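Local structure of GNA33 (Neisseria gonorrhoeae FA 1090, 2G5D) at residues G32-G37 and V41-P46; Q215-A220 and P310-F315. The protein probably cleaves the beta-1,4 linkage between N-acetylmuramic acid and N-acetylglucosamine in peptidoglycan as a lytic transglycosylase, leaving a 1,6-anhydro bond on the N-acetylmuramic acid. All coordinates share one frame; numbering follows the deposited sequence.

Overall arrangement
Contact 1 and contact 2 sit on opposite sides of the centre of this single-chain protein, their centres 47 Å apart and their nearest atoms about 29 Å from each other, and they do not touch. Contact 1, a beta hairpin near the N-terminus, lies 28 Å from the chain centre; its second strand, 40-44, pairs with strand 103-110, which in turn pairs with strand 403-413 near the C-terminus. Contact 2, 20 Å from that centre, joins helix 213-217 to Tyr312, just before strand 313-317, and to Phe314 within it, all inside the MltA-specific insert. Along the sequence they follow in series. One is mainly backbone ladder, the other buried side-chain packing without a direct hydrogen bond.

Contact 1: residues G32-G37 and V41-P46; sequences GTTVAG and VYTVVP
Strands 34-37 and 41-44 run antiparallel, their axes at 170° and 4.6 Å apart at closest approach, as the arms of a beta hairpin. Val35 and Tyr42 form the hydrogen-bonded pair: Tyr42 N to Val35 O measures 2.8 Å, and Val35 N answers to Tyr42 O. Ahead of strand 34-37 two further backbone bonds follow, Val44 N to Thr33 O, at 2.9 Å, and Gly32 N to Val44 O, at 2.8 Å.

The Tyr42 ring turns its CD1 edge to Val35, with Val35 O near the ring plane and 3.5 Å from CD1. Val35 CG1, anti to the backbone N (chi1 164°), meets the same Tyr42 CD1 at 4.0 Å. On the other face Thr34 and Thr43 lie side by side, Thr34 CG2 resting 3.4 Å from Thr43 OG1, while Ala36 CB touches Val41 CG2 at 4.0 Å.

Across the two segments all hydrogen bonds are thus between backbones, the side chains adding van der Waals contact. Backbone bonds of Val41 with Ala109 and Thr43 with Gln107 join this peripheral hairpin to strand 103-110, and the buried Tyr42 adds packing on Trp106 and a hydroxyl bond to Tyr346 O.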
# COMPACT_ATOMS: atom_id res chain seq x y z
N GLY A 32 -28.97 14.71 0.23
CA GLY A 32 -28.60 16.10 -0.01
C GLY A 32 -27.77 16.74 1.09
O GLY A 32 -27.37 17.89 0.95
N THR A 33 -27.52 16.03 2.19
CA THR A 33 -26.71 16.58 3.31
C THR A 33 -25.26 16.76 2.86
O THR A 33 -24.71 15.91 2.17
CB THR A 33 -26.77 15.69 4.59
OG1 THR A 33 -28.11 15.66 5.09
CG2 THR A 33 -25.87 16.23 5.71
N THR A 34 -24.66 17.89 3.23
CA THR A 34 -23.32 18.20 2.77
C THR A 34 -22.36 18.46 3.94
O THR A 34 -22.77 18.93 5.00
CB THR A 34 -23.30 19.41 1.78
OG1 THR A 34 -24.18 20.42 2.27
CG2 THR A 34 -23.79 19.01 0.40
N VAL A 35 -21.09 18.13 3.72
CA VAL A 35 -19.98 18.45 4.62
C VAL A 35 -18.89 18.95 3.68
O VAL A 35 -18.76 18.44 2.56
CB VAL A 35 -19.46 17.19 5.41
CG1 VAL A 35 -18.09 17.44 6.02
CG2 VAL A 35 -20.42 16.80 6.51
N ALA A 36 -18.14 19.95 4.10
CA ALA A 36 -17.10 20.51 3.25
C ALA A 36 -15.85 20.75 4.05
O ALA A 36 -15.91 21.04 5.24
CB ALA A 36 -17.56 21.81 2.61
N GLY A 37 -14.71 20.67 3.38
CA GLY A 37 -13.43 20.95 4.01
C GLY A 37 -12.37 20.55 3.01
O GLY A 37 -12.53 19.56 2.29
N VAL A 41 -16.17 18.36 -1.00
CA VAL A 41 -17.58 18.41 -0.61
C VAL A 41 -18.19 17.00 -0.64
O VAL A 41 -18.10 16.28 -1.62
CB VAL A 41 -18.40 19.45 -1.47
CG1 VAL A 41 -19.87 19.46 -1.10
CG2 VAL A 41 -17.84 20.86 -1.30
N TYR A 42 -18.78 16.59 0.48
CA TYR A 42 -19.40 15.27 0.58
C TYR A 42 -20.92 15.42 0.64
O TYR A 42 -21.42 16.20 1.43
CB TYR A 42 -18.94 14.57 1.85
CG TYR A 42 -17.44 14.52 2.09
CD1 TYR A 42 -16.81 15.56 2.75
CD2 TYR A 42 -16.67 13.41 1.71
CE1 TYR A 42 -15.45 15.54 3.01
CE2 TYR A 42 -15.28 13.37 1.97
CZ TYR A 42 -14.69 14.45 2.64
OH TYR A 42 -13.35 14.50 2.93
N THR A 43 -21.64 14.67 -0.20
CA THR A 43 -23.09 14.80 -0.32
C THR A 43 -23.74 13.45 -0.15
O THR A 43 -23.40 12.50 -0.86
CB THR A 43 -23.51 15.43 -1.69
OG1 THR A 43 -22.81 16.66 -1.88
CG2 THR A 43 -25.01 15.72 -1.78
N VAL A 44 -24.70 13.37 0.78
CA VAL A 44 -25.49 12.15 0.95
C VAL A 44 -26.39 11.93 -0.26
O VAL A 44 -27.15 12.81 -0.64
CB VAL A 44 -26.40 12.21 2.21
CG1 VAL A 44 -27.44 11.06 2.18
CG2 VAL A 44 -25.57 12.14 3.46
N VAL A 45 -26.32 10.74 -0.85
CA VAL A 45 -27.18 10.36 -1.96
C VAL A 45 -27.76 8.99 -1.62
O VAL A 45 -27.26 8.33 -0.72
CB VAL A 45 -26.38 10.28 -3.31
CG1 VAL A 45 -25.91 11.65 -3.75
CG2 VAL A 45 -25.17 9.28 -3.23
N PRO A 46 -28.84 8.57 -2.33
CA PRO A 46 -29.34 7.19 -2.19
C PRO A 46 -28.32 6.12 -2.63
O PRO A 46 -27.48 6.40 -3.49
CB PRO A 46 -30.56 7.15 -3.13
CG PRO A 46 -30.96 8.62 -3.30
CD PRO A 46 -29.66 9.37 -3.27

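Contact 2: residues Q215-A220 and P310-F315; sequences QINGGA and PSYIFF
Ile216 lies across one face of the Tyr312 ring, and both of its branches take part. CD1 stands 3.8 Å from the ring centroid and 22° off the ring normal, a CH-pi contact, displaced toward the CG and CD2 side. CG2 covers the far end, 3.5 Å from Tyr312 CZ and equally near the hydroxyl oxygen. The torsions of Ile216 explain this reach: CG2 lies anti to the backbone N, and with CD1 anti to CA (chi2 162°) the CG1 branch reaches out over the CG end of the ring. The two methyls therefore span the ring lengthwise. In Tyr312 it is CG that lies anti to the backbone N, which sends the ring toward the helix. Ile216 CD1 also meets Phe314 CZ at 4.1 Å, approaching that ring obliquely, so one methyl bridges two aromatic side chains.

The packing joins the last turn of helix 213-217 to Tyr312, just before strand 313-317, and to Phe314 within it, all inside the MltA-specific insert. Just past Ile216 the helix closes in a Schellman motif, with Ala220 N bonded to Gln215 O and Gly219 N to Ile216 O; Gly219 supplies the positive phi. On the other side, Tyr312 N is hydrogen-bonded to Asn264 OD1, and His241 meets the tyrosine ring edge-to-face.

No direct hydrogen bond links the segments. One water lies between them and may bridge them, though tentatively: its 2.5 Å distance from Tyr312 OH is short, and the bond it accepts from Asn217 ND2, at 2.7 Å, is weak. Asn217 stands at the edge of the tyrosine, near its plane, with ND2 4.2 Å from Tyr312 CE1 and the amide plane turned 75° from the ring.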
# COMPACT_ATOMS: atom_id res chain seq x y z
N GLN A 215 25.05 0.44 -1.44
CA GLN A 215 25.98 -0.14 -0.47
C GLN A 215 25.55 -1.54 -0.03
O GLN A 215 26.39 -2.43 0.10
CB GLN A 215 26.11 0.78 0.75
CG GLN A 215 26.71 2.13 0.44
CD GLN A 215 26.70 3.04 1.64
OE1 GLN A 215 25.70 3.16 2.34
NE2 GLN A 215 27.84 3.68 1.90
N ILE A 216 24.24 -1.72 0.17
CA ILE A 216 23.64 -3.00 0.52
C ILE A 216 23.77 -3.99 -0.63
O ILE A 216 24.08 -5.17 -0.42
CB ILE A 216 22.14 -2.83 0.93
CG1 ILE A 216 22.02 -1.92 2.18
CG2 ILE A 216 21.47 -4.17 1.17
CD1 ILE A 216 20.60 -1.33 2.42
N ASN A 217 23.49 -3.52 -1.85
CA ASN A 217 23.77 -4.31 -3.04
C ASN A 217 25.22 -4.79 -3.07
O ASN A 217 25.50 -5.94 -3.43
CB ASN A 217 23.50 -3.47 -4.30
CG ASN A 217 22.03 -3.37 -4.64
OD1 ASN A 217 21.68 -2.64 -5.56
ND2 ASN A 217 21.17 -4.09 -3.92
N GLY A 218 26.13 -3.90 -2.68
CA GLY A 218 27.55 -4.17 -2.73
C GLY A 218 28.05 -5.05 -1.61
O GLY A 218 29.24 -5.33 -1.53
N GLY A 219 27.15 -5.47 -0.73
CA GLY A 219 27.48 -6.41 0.34
C GLY A 219 27.67 -5.84 1.73
O GLY A 219 28.23 -6.51 2.59
N ALA A 220 27.21 -4.61 1.96
CA ALA A 220 27.39 -3.95 3.26
C ALA A 220 26.64 -4.60 4.43
O ALA A 220 26.94 -4.31 5.58
CB ALA A 220 27.05 -2.46 3.17
N PRO A 310 18.37 5.10 -3.73
CA PRO A 310 19.05 4.79 -2.45
C PRO A 310 18.10 4.22 -1.37
O PRO A 310 18.57 3.66 -0.36
CB PRO A 310 19.63 6.15 -2.01
CG PRO A 310 18.76 7.16 -2.66
CD PRO A 310 18.26 6.56 -3.95
N SER A 311 16.80 4.37 -1.60
CA SER A 311 15.75 3.78 -0.76
C SER A 311 15.86 2.25 -0.73
O SER A 311 16.17 1.63 -1.73
CB SER A 311 14.38 4.19 -1.28
OG SER A 311 13.34 3.59 -0.52
N TYR A 312 15.61 1.65 0.43
CA TYR A 312 15.73 0.21 0.60
C TYR A 312 14.76 -0.23 1.66
O TYR A 312 14.69 0.38 2.75
CB TYR A 312 17.15 -0.19 0.99
CG TYR A 312 17.52 -1.62 0.66
CD1 TYR A 312 18.08 -1.94 -0.59
CD2 TYR A 312 17.33 -2.63 1.59
CE1 TYR A 312 18.41 -3.24 -0.90
CE2 TYR A 312 17.67 -3.95 1.29
CZ TYR A 312 18.21 -4.24 0.04
OH TYR A 312 18.57 -5.54 -0.26
N ILE A 313 14.00 -1.26 1.35
CA ILE A 313 12.95 -1.73 2.24
C ILE A 313 13.42 -3.01 2.91
O ILE A 313 14.02 -3.88 2.28
CB ILE A 313 11.58 -1.86 1.51
CG1 ILE A 313 10.96 -0.48 1.29
CG2 ILE A 313 10.57 -2.66 2.32
CD1 ILE A 313 11.43 0.23 0.06
N PHE A 314 13.19 -3.08 4.21
CA PHE A 314 13.42 -4.29 4.99
C PHE A 314 12.09 -5.00 5.25
O PHE A 314 11.05 -4.37 5.35
CB PHE A 314 14.20 -3.98 6.27
CG PHE A 314 15.51 -3.31 6.01
CD1 PHE A 314 15.66 -1.94 6.22
CD2 PHE A 314 16.59 -4.03 5.49
CE1 PHE A 314 16.86 -1.31 5.97
CE2 PHE A 314 17.81 -3.40 5.22
CZ PHE A 314 17.94 -2.04 5.45
N PHE A 315 12.14 -6.32 5.29
CA PHE A 315 10.95 -7.14 5.31
C PHE A 315 10.87 -8.01 6.56
O PHE A 315 11.80 -8.05 7.36
CB PHE A 315 10.89 -8.01 4.05
CG PHE A 315 10.72 -7.23 2.76
CD1 PHE A 315 11.83 -6.93 1.97
CD2 PHE A 315 9.45 -6.83 2.33
CE1 PHE A 315 11.69 -6.21 0.78
CE2 PHE A 315 9.30 -6.12 1.13
CZ PHE A 315 10.42 -5.80 0.36
O HOH W 1 20.21 -5.91 -2.12